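Local coordinates for beta-ketoacyl-[acyl-carrier-protein] synthase FabY (Pseudomonas aeruginosa, PDB 4CW4), which catalyses the condensation of acetyl-CoA with malonyl-ACP to acetoacetyl-ACP, the primer with which fatty acid synthesis begins, at residues I35-P40 and N521-Q526; T283-T288 and G541-S546; T288-L293 and T390-N395. All coordinates share one frame; numbering follows the deposited sequence.

Contact 1 (I35-P40 and N521-Q526); sequences IESMDP and NRDMRQ
Ser37 and Asp523 hold these two loops together through one short hydrogen bond, Ser37 OG giving its proton to Asp523 OD2 at 2.7 Å. The hydroxyl approaches the anti lone pair of OD2, the one turned away from OD1. In Ser37 the OG lies anti to the carbonyl carbon (chi1 -65°), which carries it out toward the aspartate. Glu36 comes in beside this pair, its chain bent at chi2 so that OE2 stands 4.0 Å from Asp523 OD2, with the two carboxylate planes 35° apart. Two acids this close would probably repel each other, but Lys503 NZ forms salt bridges with both and probably offsets their charge. OD1 of Asp523 is taken by the backbone N of Gly501, and bonds to both oxygens limit how far the carboxylate can turn. Farther along, the Arg525 guanidinium brings NH1 to 4.5 Å from Ser37 O, a loose approach at its edge and near its plane; its side chain also rests on Ile498. The contact lies at the surface, away from the active site, and ties the turn between helices 28-33 and 40-53 to the loop that leads from strand 517-519 to strand 532-539.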
# COMPACT_ATOMS: atom_id res chain seq x y z
N ILE A 35 -25.97 -11.68 20.01
CA ILE A 35 -27.18 -12.37 19.57
C ILE A 35 -28.12 -12.67 20.73
O ILE A 35 -29.34 -12.54 20.62
CB ILE A 35 -26.82 -13.62 18.76
CG1 ILE A 35 -28.04 -14.15 18.00
CG2 ILE A 35 -26.19 -14.71 19.65
CD1 ILE A 35 -28.38 -13.37 16.76
N GLU A 36 -27.55 -13.02 21.87
CA GLU A 36 -28.36 -13.40 23.02
C GLU A 36 -29.04 -12.19 23.68
O GLU A 36 -29.99 -12.34 24.45
CB GLU A 36 -27.50 -14.16 24.03
CG GLU A 36 -26.45 -13.30 24.69
CD GLU A 36 -25.07 -13.35 24.00
OE1 GLU A 36 -24.94 -13.55 22.76
OE2 GLU A 36 -24.09 -13.17 24.75
N SER A 37 -28.55 -11.00 23.36
CA SER A 37 -29.09 -9.77 23.95
C SER A 37 -30.18 -9.14 23.09
O SER A 37 -30.83 -8.20 23.53
CB SER A 37 -27.95 -8.76 24.14
OG SER A 37 -27.02 -9.25 25.09
N MET A 38 -30.33 -9.61 21.85
CA MET A 38 -31.33 -9.07 20.95
C MET A 38 -32.71 -9.59 21.32
O MET A 38 -32.83 -10.63 21.99
CB MET A 38 -31.02 -9.48 19.51
CG MET A 38 -29.68 -8.96 18.98
SD MET A 38 -29.49 -7.17 19.02
CE MET A 38 -30.88 -6.68 18.04
N ASP A 39 -33.75 -8.90 20.88
CA ASP A 39 -35.09 -9.45 21.01
C ASP A 39 -35.22 -10.58 20.01
O ASP A 39 -34.43 -10.67 19.07
CB ASP A 39 -36.15 -8.39 20.73
CG ASP A 39 -36.09 -7.90 19.30
OD1 ASP A 39 -36.73 -8.52 18.42
OD2 ASP A 39 -35.39 -6.91 19.07
N PRO A 40 -36.19 -11.46 20.21
CA PRO A 40 -36.32 -12.63 19.35
C PRO A 40 -36.56 -12.34 17.87
O PRO A 40 -36.10 -13.14 17.06
CB PRO A 40 -37.54 -13.36 19.94
CG PRO A 40 -37.49 -13.01 21.37
CD PRO A 40 -37.07 -11.57 21.39
N ASN A 521 -17.24 -8.37 30.51
CA ASN A 521 -17.35 -9.60 29.73
C ASN A 521 -18.80 -9.92 29.37
O ASN A 521 -19.07 -10.98 28.79
CB ASN A 521 -16.64 -10.79 30.41
CG ASN A 521 -17.34 -11.29 31.65
OD1 ASN A 521 -18.25 -10.67 32.18
ND2 ASN A 521 -16.87 -12.44 32.13
N ARG A 522 -19.69 -8.98 29.68
CA ARG A 522 -21.12 -9.06 29.38
C ARG A 522 -21.54 -7.90 28.51
O ARG A 522 -20.96 -6.81 28.61
CB ARG A 522 -21.99 -9.01 30.67
CG ARG A 522 -21.51 -9.86 31.83
CD ARG A 522 -21.89 -11.31 31.67
NE ARG A 522 -21.66 -12.08 32.90
CZ ARG A 522 -21.11 -13.30 32.96
NH1 ARG A 522 -20.73 -13.93 31.86
NH2 ARG A 522 -20.95 -13.89 34.14
N ASP A 523 -22.54 -8.12 27.65
CA ASP A 523 -23.17 -7.02 26.91
C ASP A 523 -23.79 -6.05 27.90
O ASP A 523 -24.39 -6.46 28.90
CB ASP A 523 -24.25 -7.53 25.95
CG ASP A 523 -23.70 -8.45 24.87
OD1 ASP A 523 -22.48 -8.39 24.59
OD2 ASP A 523 -24.48 -9.21 24.27
N MET A 524 -23.67 -4.76 27.61
CA MET A 524 -24.19 -3.70 28.49
C MET A 524 -25.11 -2.75 27.74
O MET A 524 -24.83 -2.37 26.61
CB MET A 524 -23.02 -2.89 29.07
CG MET A 524 -22.12 -3.69 29.99
SD MET A 524 -22.95 -4.07 31.54
CE MET A 524 -21.85 -5.29 32.24
N ARG A 525 -26.19 -2.33 28.40
CA ARG A 525 -27.08 -1.30 27.86
C ARG A 525 -27.08 -0.08 28.76
O ARG A 525 -27.61 -0.11 29.87
CB ARG A 525 -28.52 -1.82 27.73
CG ARG A 525 -28.68 -3.09 26.91
CD ARG A 525 -30.17 -3.41 26.66
NE ARG A 525 -30.79 -2.40 25.81
CZ ARG A 525 -31.20 -2.58 24.56
NH1 ARG A 525 -31.12 -3.77 23.96
NH2 ARG A 525 -31.73 -1.57 23.90
N GLN A 526 -26.50 1.00 28.25
CA GLN A 526 -26.35 2.27 28.94
C GLN A 526 -27.69 2.99 29.04
O GLN A 526 -28.43 3.03 28.06
CB GLN A 526 -25.39 3.15 28.11
CG GLN A 526 -23.93 2.70 28.06
CD GLN A 526 -23.68 1.32 27.44
OE1 GLN A 526 -24.39 0.85 26.54
NE2 GLN A 526 -22.63 0.67 27.91

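Contact 2 (T283-T288 and G541-S546); sequences TGACAT and GGNNAS
Gly284 and Asn543 bring the backbones to 5.6 Å between their CA atoms, and Ala287 and Ala545 to 6.1 Å, where the turn between strand 278-283 and helix 288-301 passes the start of strand 543-550. This is the nucleophile-bearing turn of the thiolase fold, between a core strand and the buried helix that follows: it carries Cys286, the inferred active-site cysteine, and the positive phi, 53°, falls on Ala285 just before it. No hydrogen bond crosses between the segments. Asn543 does most of the touching, its CB 3.3 Å from Gly284 O and its amide lying against the Gly284 backbone, with OD1 3.6 Å from Gly284 CA. The amide nitrogen ND2 comes near the Ala285 methyl, while its hydrogen bonds go to Phe540 O and to Asp266 of the second subunit. Two residues on, Ala287 CB meets Ala545 CB at 4.1 Å, methyl against methyl. In one of its two modelled conformers the cysteine side chain packs on Leu479 and His477, the latter predicted to be catalytic. The turn is also braced internally: Thr288 OG1 accepts a nearly straight bond from Gly284 N (2.8 Å, 171°). It donates in turn to Ala285 O at 2.7 Å, and that oxygen also accepts from Thr288 N.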
# COMPACT_ATOMS: atom_id res chain seq x y z
N THR A 283 -1.77 2.20 3.31
CA THR A 283 -1.47 1.24 4.36
C THR A 283 -0.76 1.85 5.57
O THR A 283 -0.01 2.83 5.47
CB THR A 283 -0.65 0.05 3.83
OG1 THR A 283 0.50 0.52 3.14
CG2 THR A 283 -1.47 -0.77 2.89
N GLY A 284 -1.07 1.25 6.71
CA GLY A 284 -0.53 1.60 8.01
C GLY A 284 -0.61 0.38 8.90
O GLY A 284 -1.10 0.45 10.02
N ALA A 285 -0.19 -0.76 8.37
CA ALA A 285 -0.25 -2.01 9.10
C ALA A 285 -1.68 -2.25 9.65
O ALA A 285 -2.66 -2.09 8.92
CB ALA A 285 0.82 -2.05 10.19
N CYS A 286 -1.79 -2.63 10.90
CA CYS A 286 -3.09 -3.04 11.36
C CYS A 286 -4.02 -1.85 11.73
O CYS A 286 -5.16 -2.08 12.18
CB CYS A 286 -2.88 -4.12 12.43
SG CYS A 286 -2.39 -5.77 11.71
N ALA A 287 -3.58 -0.61 11.44
CA ALA A 287 -4.43 0.60 11.49
C ALA A 287 -4.88 1.09 10.13
O ALA A 287 -5.45 2.16 10.00
CB ALA A 287 -3.70 1.69 12.22
N THR A 288 -4.64 0.28 9.10
CA THR A 288 -4.85 0.69 7.72
C THR A 288 -6.23 1.30 7.41
O THR A 288 -6.30 2.32 6.72
CB THR A 288 -4.54 -0.50 6.78
OG1 THR A 288 -3.13 -0.67 6.67
CG2 THR A 288 -5.12 -0.33 5.39
N GLY A 541 5.37 -1.27 12.87
CA GLY A 541 5.99 -0.26 12.07
C GLY A 541 5.74 1.11 12.63
O GLY A 541 5.94 2.07 11.92
N GLY A 542 5.30 1.23 13.88
CA GLY A 542 5.04 2.55 14.43
C GLY A 542 3.84 3.19 13.77
O GLY A 542 3.86 4.35 13.41
N ASN A 543 2.78 2.40 13.63
CA ASN A 543 1.54 2.87 13.04
C ASN A 543 0.45 2.92 14.09
O ASN A 543 0.17 1.92 14.74
CB ASN A 543 1.17 1.97 11.85
CG ASN A 543 2.03 2.25 10.64
OD1 ASN A 543 1.91 3.31 10.01
ND2 ASN A 543 2.94 1.33 10.31
N ASN A 544 -0.14 4.09 14.29
CA ASN A 544 -1.20 4.28 15.28
C ASN A 544 -2.25 5.20 14.70
O ASN A 544 -1.92 6.16 14.01
CB ASN A 544 -0.68 4.93 16.57
CG ASN A 544 0.52 4.21 17.15
OD1 ASN A 544 0.38 3.23 17.89
ND2 ASN A 544 1.71 4.70 16.83
N ALA A 545 -3.52 4.93 15.01
CA ALA A 545 -4.59 5.82 14.56
C ALA A 545 -5.76 5.75 15.50
O ALA A 545 -6.02 4.70 16.09
CB ALA A 545 -5.04 5.48 13.14
N SER A 546 -6.46 6.88 15.63
CA SER A 546 -7.72 6.92 16.35
C SER A 546 -8.72 7.74 15.57
O SER A 546 -8.40 8.81 15.05
CB SER A 546 -7.54 7.52 17.75
OG SER A 546 -6.55 6.84 18.48

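Contact 3 (T288-L293 and T390-N395); sequences TFLYNL and TDVFIN
Helix 288-301, which starts just after the inferred active-site Cys286 in this thiolase-type fold, lies against strand 387-394, and its first turns meet the strand through Leu290, Tyr291 and Leu293. The short axes approach to 8.3 Å with their directions 127° apart. Ile394 sets its CD1 over one face of the Tyr291 ring, 3.7 Å from the centroid and 18° off the normal, a CH-pi contact. Its other branch, CG2, reaches the far end of the same ring, 3.5 Å from Tyr291 OH. With CG1 beside the backbone N and CG2 anti to it (chi1 -68°), the isoleucine spans the tyrosine from base to hydroxyl. Val392 likewise divides its methyls: CG1 presses on the helix backbone, 3.4 Å from Leu290 O, and also meets Leu290 CB, whereas CG2 touches Leu293 CD2 at 4.0 Å, the two side chains crossing at about a right angle. Thr279 of the second subunit packs on both Tyr291 and Ile394. No hydrogen bond joins the two segments and their contact is apolar; one residue further along the helix, Gln294 NE2 bonds to Val392 O. The phenol oxygen, buried beside a methyl, has a weak hydrogen bond to Asn543 OD1.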
# COMPACT_ATOMS: atom_id res chain seq x y z
N THR A 288 -4.64 0.28 9.10
CA THR A 288 -4.85 0.69 7.72
C THR A 288 -6.23 1.30 7.41
O THR A 288 -6.30 2.32 6.72
CB THR A 288 -4.54 -0.50 6.78
OG1 THR A 288 -3.13 -0.67 6.67
CG2 THR A 288 -5.12 -0.33 5.39
N PHE A 289 -7.32 0.71 7.88
CA PHE A 289 -8.60 1.27 7.48
C PHE A 289 -8.74 2.72 7.92
O PHE A 289 -9.27 3.53 7.18
CB PHE A 289 -9.78 0.43 7.97
CG PHE A 289 -11.09 1.16 7.87
CD1 PHE A 289 -11.75 1.26 6.66
CD2 PHE A 289 -11.63 1.78 8.97
CE1 PHE A 289 -12.93 1.93 6.56
CE2 PHE A 289 -12.83 2.46 8.87
CZ PHE A 289 -13.47 2.54 7.67
N LEU A 290 -8.25 3.05 9.11
CA LEU A 290 -8.32 4.42 9.58
C LEU A 290 -7.45 5.34 8.73
O LEU A 290 -7.78 6.51 8.57
CB LEU A 290 -7.96 4.52 11.07
CG LEU A 290 -8.97 3.92 12.06
CD1 LEU A 290 -8.52 4.14 13.50
CD2 LEU A 290 -10.34 4.54 11.85
N TYR A 291 -6.34 4.84 8.18
CA TYR A 291 -5.55 5.64 7.25
C TYR A 291 -6.34 5.96 5.97
O TYR A 291 -6.33 7.10 5.49
CB TYR A 291 -4.24 4.92 6.91
CG TYR A 291 -3.17 4.88 7.98
CD1 TYR A 291 -3.46 4.65 9.31
CD2 TYR A 291 -1.84 5.06 7.65
CE1 TYR A 291 -2.46 4.60 10.27
CE2 TYR A 291 -0.84 5.01 8.60
CZ TYR A 291 -1.16 4.78 9.91
OH TYR A 291 -0.18 4.74 10.88
N ASN A 292 -7.05 4.97 5.44
CA ASN A 292 -7.93 5.22 4.30
C ASN A 292 -9.04 6.19 4.70
O ASN A 292 -9.45 7.06 3.93
CB ASN A 292 -8.54 3.90 3.80
CG ASN A 292 -7.61 3.11 2.90
OD1 ASN A 292 -6.75 3.67 2.21
ND2 ASN A 292 -7.81 1.80 2.89
N LEU A 293 -9.55 6.05 5.92
CA LEU A 293 -10.66 6.89 6.38
C LEU A 293 -10.20 8.34 6.55
O LEU A 293 -10.95 9.26 6.25
CB LEU A 293 -11.27 6.34 7.67
CG LEU A 293 -12.55 7.02 8.19
CD1 LEU A 293 -13.66 6.88 7.19
CD2 LEU A 293 -12.97 6.41 9.53
N THR A 390 -15.64 12.63 11.91
CA THR A 390 -15.14 14.00 11.97
C THR A 390 -13.62 14.11 11.92
O THR A 390 -13.10 15.13 11.50
CB THR A 390 -15.66 14.73 13.21
OG1 THR A 390 -15.49 13.91 14.36
CG2 THR A 390 -17.14 15.07 13.07
N ASP A 391 -12.91 13.07 12.34
CA ASP A 391 -11.46 13.14 12.37
C ASP A 391 -10.88 11.76 12.50
O ASP A 391 -11.48 10.86 13.13
CB ASP A 391 -10.95 13.93 13.58
CG ASP A 391 -10.80 15.43 13.30
OD1 ASP A 391 -10.08 15.85 12.34
OD2 ASP A 391 -11.40 16.21 14.06
N VAL A 392 -9.69 11.61 11.93
CA VAL A 392 -8.78 10.53 12.24
C VAL A 392 -7.42 11.14 12.47
O VAL A 392 -6.94 11.94 11.65
CB VAL A 392 -8.68 9.50 11.09
CG1 VAL A 392 -7.54 8.49 11.33
CG2 VAL A 392 -10.02 8.77 10.90
N PHE A 393 -6.80 10.76 13.57
CA PHE A 393 -5.45 11.20 13.89
C PHE A 393 -4.49 10.03 13.84
O PHE A 393 -4.77 8.94 14.34
CB PHE A 393 -5.43 11.88 15.24
CG PHE A 393 -6.26 13.14 15.26
CD1 PHE A 393 -5.86 14.27 14.57
CD2 PHE A 393 -7.46 13.17 15.93
CE1 PHE A 393 -6.66 15.40 14.56
CE2 PHE A 393 -8.25 14.30 15.93
CZ PHE A 393 -7.84 15.42 15.26
N ILE A 394 -3.35 10.28 13.21
CA ILE A 394 -2.33 9.29 12.96
C ILE A 394 -0.99 9.83 13.46
O ILE A 394 -0.60 10.94 13.11
CB ILE A 394 -2.22 9.00 11.45
CG1 ILE A 394 -3.49 8.31 10.95
CG2 ILE A 394 -0.98 8.18 11.14
CD1 ILE A 394 -3.62 8.21 9.41
N ASN A 395 -0.29 9.05 14.26
CA ASN A 395 1.00 9.44 14.81
C ASN A 395 1.90 8.22 14.93
O ASN A 395 1.48 7.17 15.43
CB ASN A 395 0.85 10.06 16.21
CG ASN A 395 0.12 11.39 16.16
OD1 ASN A 395 -1.12 11.44 16.28
ND2 ASN A 395 0.88 12.47 15.97

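How the contacts relate
Contacts 2 and 3 touch, their centres 9 Å apart. They share Thr288, and their strands 543-550 and 387-394 are antiparallel neighbours. Asn544 ND2 reaches Asn395 O at 2.9 Å, a probable hydrogen bond, and Gly284 CA packs 3.5 Å from Tyr291 CE2. Contact 2 holds Cys286 itself and contact 3 backs the helix that follows; the Ala287 and Leu290 side chains lie about 7 and 8 Å from that of His439, predicted to be catalytic. Both contacts also touch the second subunit. Contact 1 stands apart at the surface, its centre 31 Å from that of contact 2 and 29 Å from that of contact 3.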